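Local coordinates for protein Hep_Hag family (Burkholderia pseudomallei, PDB 3S6L) that probably mediates bacterial attachment to host cells as the YadA-like head domain of the trimeric autotransporter adhesin BoaA, at residues S79-G90 and A93-G104; A32-V40 and A46-L54. All coordinates share one frame; numbering follows the deposited sequence.

Contact 1 of 2, residues S79-G90 and A93-G104; sequences STAVGQGAGAPG and ASAFGQGALASG. With ZN (zinc ion), chain R.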
loop_
_atom_site.group_PDB
_atom_site.type_symbol
_atom_site.label_atom_id
_atom_site.label_comp_id
_atom_site.label_asym_id
_atom_site.label_seq_id
_atom_site.Cartn_x
_atom_site.Cartn_y
_atom_site.Cartn_z
ATOM N N SER A 79 -12.456 3.089 -4.492
ATOM C CA SER A 79 -11.106 2.969 -5.055
ATOM C C SER A 79 -10.080 3.777 -4.246
ATOM O O SER A 79 -10.422 4.763 -3.582
ATOM C CB SER A 79 -11.086 3.476 -6.500
ATOM O OG SER A 79 -11.424 4.869 -6.543
ATOM N N THR A 80 -8.822 3.377 -4.355
ATOM C CA THR A 80 -7.737 3.967 -3.578
ATOM C C THR A 80 -6.542 4.057 -4.528
ATOM O O THR A 80 -6.161 3.061 -5.184
ATOM C CB THR A 80 -7.413 3.102 -2.362
ATOM O OG1 THR A 80 -8.592 2.951 -1.536
ATOM C CG2 THR A 80 -6.295 3.705 -1.533
ATOM N N ALA A 81 -5.963 5.252 -4.641
ATOM C CA ALA A 81 -4.773 5.436 -5.478
ATOM C C ALA A 81 -3.782 6.223 -4.666
ATOM O O ALA A 81 -4.111 7.338 -4.206
ATOM C CB ALA A 81 -5.117 6.167 -6.791
ATOM N N VAL A 82 -2.594 5.641 -4.452
ATOM C CA VAL A 82 -1.584 6.265 -3.592
ATOM C C VAL A 82 -0.217 6.232 -4.299
ATOM O O VAL A 82 0.330 5.140 -4.601
ATOM C CB VAL A 82 -1.523 5.593 -2.168
ATOM C CG1 VAL A 82 -0.342 6.091 -1.348
ATOM C CG2 VAL A 82 -2.818 5.803 -1.390
ATOM N N GLY A 83 0.324 7.428 -4.561
ATOM C CA GLY A 83 1.557 7.592 -5.315
ATOM C C GLY A 83 1.345 8.697 -6.336
ATOM O O GLY A 83 0.221 8.911 -6.821
ATOM N N GLN A 84 2.408 9.427 -6.665
ATOM C CA GLN A 84 2.279 10.450 -7.689
ATOM C C GLN A 84 1.745 9.793 -8.976
ATOM O O GLN A 84 2.211 8.722 -9.404
ATOM C CB GLN A 84 3.595 11.205 -7.920
ATOM C CG GLN A 84 3.451 12.442 -8.841
ATOM C CD GLN A 84 3.371 12.078 -10.333
ATOM O OE1 GLN A 84 3.901 11.049 -10.760
ATOM N NE2 GLN A 84 2.681 12.909 -11.119
ATOM N N GLY A 85 0.751 10.430 -9.584
ATOM C CA GLY A 85 0.209 9.928 -10.847
ATOM C C GLY A 85 -0.392 8.521 -10.780
ATOM O O GLY A 85 -0.582 7.907 -11.820
ATOM N N ALA A 86 -0.722 8.028 -9.580
ATOM C CA ALA A 86 -1.340 6.715 -9.451
ATOM C C ALA A 86 -2.809 6.787 -9.814
ATOM O O ALA A 86 -3.443 7.799 -9.599
ATOM C CB ALA A 86 -1.182 6.158 -8.033
ATOM N N GLY A 87 -3.343 5.695 -10.350
ATOM C CA GLY A 87 -4.704 5.675 -10.842
ATOM C C GLY A 87 -5.500 4.443 -10.432
ATOM O O GLY A 87 -5.024 3.323 -10.512
ATOM N N ALA A 88 -6.735 4.669 -10.016
ATOM C CA ALA A 88 -7.652 3.575 -9.704
ATOM C C ALA A 88 -9.053 3.838 -10.260
ATOM O O ALA A 88 -9.957 4.204 -9.501
ATOM C CB ALA A 88 -7.685 3.361 -8.138
ATOM N N PRO A 89 -9.251 3.703 -11.593
ATOM C CA PRO A 89 -10.617 3.929 -12.141
ATOM C C PRO A 89 -11.589 2.787 -11.878
ATOM O O PRO A 89 -12.786 2.922 -12.123
ATOM C CB PRO A 89 -10.368 4.031 -13.639
ATOM C CG PRO A 89 -9.114 3.288 -13.878
ATOM C CD PRO A 89 -8.256 3.521 -12.676
ATOM N N GLY A 90 -11.083 1.639 -11.437
ATOM C CA GLY A 90 -11.942 0.483 -11.274
ATOM C C GLY A 90 -12.700 0.522 -9.949
ATOM O O GLY A 90 -12.199 1.058 -8.948
ATOM N N ALA A 93 -10.947 -0.941 -6.704
ATOM C CA ALA A 93 -9.556 -0.980 -7.165
ATOM C C ALA A 93 -8.617 -0.209 -6.247
ATOM O O ALA A 93 -8.982 0.875 -5.754
ATOM C CB ALA A 93 -9.439 -0.466 -8.576
ATOM N N SER A 94 -7.404 -0.762 -6.040
ATOM C CA SER A 94 -6.402 -0.167 -5.167
ATOM C C SER A 94 -5.033 -0.161 -5.823
ATOM O O SER A 94 -4.507 -1.232 -6.197
ATOM C CB SER A 94 -6.314 -0.941 -3.839
ATOM O OG SER A 94 -7.594 -1.132 -3.258
ATOM N N ALA A 95 -4.454 1.039 -5.962
ATOM C CA ALA A 95 -3.149 1.210 -6.610
ATOM C C ALA A 95 -2.195 1.910 -5.658
ATOM O O ALA A 95 -2.505 2.962 -5.101
ATOM C CB ALA A 95 -3.294 1.994 -7.878
ATOM N N PHE A 96 -1.030 1.301 -5.481
ATOM C CA PHE A 96 0.035 1.795 -4.629
ATOM C C PHE A 96 1.341 1.871 -5.414
ATOM O O PHE A 96 1.833 0.861 -5.942
ATOM C CB PHE A 96 0.230 0.895 -3.408
ATOM C CG PHE A 96 1.325 1.392 -2.473
ATOM C CD1 PHE A 96 1.131 2.553 -1.687
ATOM C CD2 PHE A 96 2.563 0.743 -2.408
ATOM C CE1 PHE A 96 2.159 3.054 -0.843
ATOM C CE2 PHE A 96 3.576 1.224 -1.567
ATOM C CZ PHE A 96 3.376 2.382 -0.778
ATOM N N GLY A 97 1.905 3.075 -5.479
ATOM C CA GLY A 97 3.197 3.262 -6.080
ATOM C C GLY A 97 3.062 4.291 -7.175
ATOM O O GLY A 97 1.975 4.435 -7.757
ATOM N N GLN A 98 4.146 5.005 -7.459
ATOM C CA GLN A 98 4.089 6.063 -8.447
ATOM C C GLN A 98 3.664 5.476 -9.806
ATOM O O GLN A 98 4.229 4.453 -10.232
ATOM C CB GLN A 98 5.465 6.772 -8.530
ATOM C CG GLN A 98 5.457 8.097 -9.313
ATOM C CD GLN A 98 5.906 7.901 -10.755
ATOM O OE1 GLN A 98 6.810 7.096 -11.000
ATOM N NE2 GLN A 98 5.293 8.642 -11.719
ATOM N N GLY A 99 2.672 6.093 -10.464
ATOM C CA GLY A 99 2.219 5.659 -11.824
ATOM C C GLY A 99 1.585 4.271 -11.856
ATOM O O GLY A 99 1.482 3.639 -12.920
ATOM N N ALA A 100 1.185 3.765 -10.684
ATOM C CA ALA A 100 0.559 2.459 -10.585
ATOM C C ALA A 100 -0.883 2.623 -11.066
ATOM O O ALA A 100 -1.492 3.662 -10.840
ATOM C CB ALA A 100 0.579 1.947 -9.144
ATOM N N LEU A 101 -1.422 1.601 -11.720
ATOM C CA LEU A 101 -2.805 1.685 -12.230
ATOM C C LEU A 101 -3.559 0.395 -11.902
ATOM O O LEU A 101 -3.115 -0.687 -12.271
ATOM C CB LEU A 101 -2.851 1.965 -13.739
ATOM C CG LEU A 101 -4.230 1.976 -14.416
ATOM C CD1 LEU A 101 -5.058 3.230 -14.030
ATOM C CD2 LEU A 101 -4.104 1.864 -15.958
ATOM N N ALA A 102 -4.652 0.511 -11.161
ATOM C CA ALA A 102 -5.493 -0.629 -10.889
ATOM C C ALA A 102 -6.812 -0.284 -11.572
ATOM O O ALA A 102 -7.627 0.462 -11.025
ATOM C CB ALA A 102 -5.678 -0.809 -9.365
ATOM N N SER A 103 -7.000 -0.805 -12.780
ATOM C CA SER A 103 -8.126 -0.377 -13.600
ATOM C C SER A 103 -9.225 -1.429 -13.639
ATOM O O SER A 103 -10.350 -1.083 -13.847
ATOM C CB SER A 103 -7.678 -0.025 -15.015
ATOM O OG SER A 103 -7.043 -1.150 -15.557
ATOM N N GLY A 104 -8.879 -2.706 -13.445
ATOM C CA GLY A 104 -9.866 -3.785 -13.391
ATOM C C GLY A 104 -10.775 -3.614 -12.180
ATOM O O GLY A 104 -10.355 -3.081 -11.131
HETATM ZN ZN ZN R . 7.865 6.874 -12.790
HETATM O O HOH W 1 -9.770 0.619 -2.577
#
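T80-V82 and S94-F96 run parallel, their axes 4.6 Å apart and inclined by 6°, as successive rungs of the left-handed beta-roll of a YadA-like head. The backbone ladder, including A95 N to T80 O at 2.8 Å, continues past matching type II turns at G83-A86 and G97-A100 to G87, whose N and O bond A100 O and A102 N. On the inner face, lined here by alanines, A95 CB lies 3.4 Å from G87 O, and A88 CB meets A93 CB. T80, V82, S94 and F96 point to the other face, toward the partner subunits. There V82 CG1, anti to its backbone N, reaches the edge of the F96 ring near its plane, 3.8 Å from CD1, and F96 of the third subunit packs on T80, V82 and S94. A water accepts hydrogen bonds from T80 OG1 and S94 OG. P89 CD presses tightly on L101 CD1. At the turns Q84 and Q98 lie side by side, amide planes 23° apart. Q98 NE2 donates to Q84 OE1 at 2.9 Å, approaching in line with the side-chain C=O but bent at the hydrogen (152°). Q98 OE1 binds zinc at 2.1 Å, and H113 supplies a second ligand.

Contact 2 of 2, residues A32-V40 and A46-L54; sequences ASGGNGTAV and ASGTDATAL. With ZN (zinc ion), chain Q.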
loop_
_atom_site.group_PDB
_atom_site.type_symbol
_atom_site.label_atom_id
_atom_site.label_comp_id
_atom_site.label_asym_id
_atom_site.label_seq_id
_atom_site.Cartn_x
_atom_site.Cartn_y
_atom_site.Cartn_z
ATOM N N ALA A 32 -13.860 20.053 -1.633
ATOM C CA ALA A 32 -14.372 18.831 -1.084
ATOM C C ALA A 32 -15.885 19.051 -1.037
ATOM O O ALA A 32 -16.371 19.863 -0.267
ATOM C CB ALA A 32 -13.768 18.619 0.302
ATOM N N SER A 33 -16.632 18.364 -1.883
ATOM C CA SER A 33 -18.047 18.676 -2.000
ATOM C C SER A 33 -18.987 17.473 -1.869
ATOM O O SER A 33 -20.150 17.569 -2.237
ATOM C CB SER A 33 -18.302 19.322 -3.354
ATOM O OG SER A 33 -18.002 18.365 -4.376
ATOM N N GLY A 34 -18.502 16.340 -1.382
ATOM C CA GLY A 34 -19.301 15.131 -1.442
ATOM C C GLY A 34 -19.957 14.715 -0.144
ATOM O O GLY A 34 -20.876 13.888 -0.154
ATOM N N GLY A 35 -19.517 15.300 0.967
ATOM C CA GLY A 35 -19.971 14.885 2.290
ATOM C C GLY A 35 -18.811 14.096 2.876
ATOM O O GLY A 35 -18.302 13.143 2.234
ATOM N N ASN A 36 -18.394 14.500 4.076
ATOM C CA ASN A 36 -17.235 13.934 4.761
ATOM C C ASN A 36 -16.011 13.884 3.844
ATOM O O ASN A 36 -15.221 12.957 3.879
ATOM C CB ASN A 36 -17.563 12.551 5.320
ATOM C CG ASN A 36 -18.615 12.592 6.402
ATOM O OD1 ASN A 36 -18.809 13.613 7.063
ATOM N ND2 ASN A 36 -19.301 11.480 6.592
ATOM N N GLY A 37 -15.869 14.909 3.015
ATOM C CA GLY A 37 -14.768 14.981 2.076
ATOM C C GLY A 37 -13.598 15.759 2.605
ATOM O O GLY A 37 -13.740 16.587 3.496
ATOM N N THR A 38 -12.422 15.469 2.067
ATOM C CA THR A 38 -11.223 16.200 2.447
ATOM C C THR A 38 -10.395 16.326 1.204
ATOM O O THR A 38 -10.207 15.369 0.448
ATOM C CB THR A 38 -10.444 15.472 3.564
ATOM O OG1 THR A 38 -11.350 15.130 4.606
ATOM C CG2 THR A 38 -9.344 16.340 4.134
ATOM N N ALA A 39 -9.924 17.527 0.961
ATOM C CA ALA A 39 -9.225 17.805 -0.284
ATOM C C ALA A 39 -8.149 18.798 0.055
ATOM O O ALA A 39 -8.453 19.956 0.394
ATOM C CB ALA A 39 -10.197 18.377 -1.379
ATOM N N VAL A 40 -6.903 18.362 -0.034
ATOM C CA VAL A 40 -5.798 19.219 0.363
ATOM C C VAL A 40 -4.739 19.300 -0.727
ATOM O O VAL A 40 -4.200 18.283 -1.148
ATOM C CB VAL A 40 -5.234 18.795 1.759
ATOM C CG1 VAL A 40 -3.995 19.659 2.143
ATOM C CG2 VAL A 40 -6.328 18.955 2.826
ATOM N N ALA A 46 -12.175 16.512 -4.055
ATOM C CA ALA A 46 -12.779 15.338 -3.482
ATOM C C ALA A 46 -14.307 15.432 -3.679
ATOM O O ALA A 46 -15.016 15.987 -2.840
ATOM C CB ALA A 46 -12.412 15.225 -1.991
ATOM N N SER A 47 -14.806 14.905 -4.800
ATOM C CA SER A 47 -16.226 15.063 -5.117
ATOM C C SER A 47 -17.104 13.856 -4.783
ATOM O O SER A 47 -18.322 13.998 -4.744
ATOM C CB SER A 47 -16.429 15.489 -6.587
ATOM O OG SER A 47 -16.112 14.430 -7.477
ATOM N N GLY A 48 -16.507 12.680 -4.554
ATOM C CA GLY A 48 -17.290 11.465 -4.241
ATOM C C GLY A 48 -17.761 11.542 -2.794
ATOM O O GLY A 48 -17.240 12.333 -2.026
ATOM N N THR A 49 -18.725 10.735 -2.384
ATOM C CA THR A 49 -19.072 10.752 -0.956
ATOM C C THR A 49 -17.928 10.128 -0.119
ATOM O O THR A 49 -17.325 9.161 -0.559
ATOM C CB THR A 49 -20.391 10.039 -0.686
ATOM O OG1 THR A 49 -20.281 8.667 -1.114
ATOM C CG2 THR A 49 -21.550 10.721 -1.455
ATOM N N ASP A 50 -17.625 10.695 1.059
ATOM C CA ASP A 50 -16.618 10.134 1.985
ATOM C C ASP A 50 -15.237 10.046 1.303
ATOM O O ASP A 50 -14.489 9.087 1.474
ATOM C CB ASP A 50 -17.073 8.756 2.532
ATOM C CG ASP A 50 -18.376 8.832 3.392
ATOM O OD1 ASP A 50 -18.824 9.946 3.700
ATOM O OD2 ASP A 50 -18.963 7.784 3.784
ATOM N N ALA A 51 -14.896 11.062 0.523
ATOM C CA ALA A 51 -13.749 10.955 -0.367
ATOM C C ALA A 51 -12.596 11.767 0.195
ATOM O O ALA A 51 -12.827 12.741 0.902
ATOM C CB ALA A 51 -14.115 11.417 -1.783
ATOM N N THR A 52 -11.366 11.365 -0.117
ATOM C CA THR A 52 -10.182 12.006 0.466
ATOM C C THR A 52 -9.123 12.176 -0.608
ATOM O O THR A 52 -8.689 11.197 -1.209
ATOM C CB THR A 52 -9.607 11.162 1.615
ATOM O OG1 THR A 52 -10.609 10.955 2.629
ATOM C CG2 THR A 52 -8.372 11.824 2.230
ATOM N N ALA A 53 -8.729 13.420 -0.861
ATOM C CA ALA A 53 -7.729 13.755 -1.889
ATOM C C ALA A 53 -6.606 14.567 -1.266
ATOM O O ALA A 53 -6.853 15.563 -0.572
ATOM C CB ALA A 53 -8.372 14.570 -3.028
ATOM N N LEU A 54 -5.371 14.159 -1.511
ATOM C CA LEU A 54 -4.249 14.917 -1.007
ATOM C C LEU A 54 -3.242 15.074 -2.138
ATOM O O LEU A 54 -2.865 14.085 -2.791
ATOM C CB LEU A 54 -3.591 14.179 0.173
ATOM C CG LEU A 54 -2.276 14.808 0.622
ATOM C CD1 LEU A 54 -2.625 16.087 1.334
ATOM C CD2 LEU A 54 -1.422 13.906 1.503
HETATM ZN ZN ZN Q . -20.434 6.262 2.991
HETATM O O HOH W 2 -19.906 16.314 -5.017
HETATM O O HOH W 3 -12.550 12.777 4.102
HETATM O O HOH W 4 -22.073 4.543 2.673
HETATM O O HOH W 5 -19.526 4.853 4.576
#
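N36 and D50 extend side by side from corresponding bends of adjacent coils of the beta-roll, their amide and carboxylate planes 21° apart. Each has CG anti to its own carbonyl carbon (chi1 -65° and -63°), and these similar first torsions send both side chains the same way. N36 ND2 makes a weak hydrogen bond to D50 OD1 at 3.3 Å, while OD2 binds zinc at 2.3 Å; two waters and H64 are further ligands, and the metal probably draws charge from the carboxylate. Along the backbone, D50 N bonds G35 O at 2.8 Å, holding the bends in step. Another water donates to N36 O and accepts from T38 OG1 and T52 OG1, tying the threonine pair to the bend. V40 and L54 also point the same way; the L54 chain turns at chi2, bringing CD1 to 3.8 Å from V40 CB. On the alanine-lined inner face, A46 CB sits 3.3 Å from T38 O and 3.9 Å from A39 CB. L54 of the third subunit packs on T52, and V40 meets V40 of the second subunit. Strands 31-32 and 45-46 pair in a small sheet, while 38-40 and 52-54 are parallel neighbours in the long one, between 24-26 and 66-68.

In the fold
Contact 2 closes before contact 1 opens along the chain, and their centres lie about 17 Å apart, with nearest atoms about 7 Å apart and no touch. Both belong to the same long sheet, in which strand 66-68 alone separates 52-54 from 80-82; the order across the sheet follows the sequence, as expected when one coil after another is added to a beta-roll. Contact 1 is near the centre of the chain and contact 2 about 18 Å from it. Each places a zinc ligand at a bend of the chain, adds a coil to the same sheet and packs against both partner subunits, consistent with a trimeric head built by stacking coils.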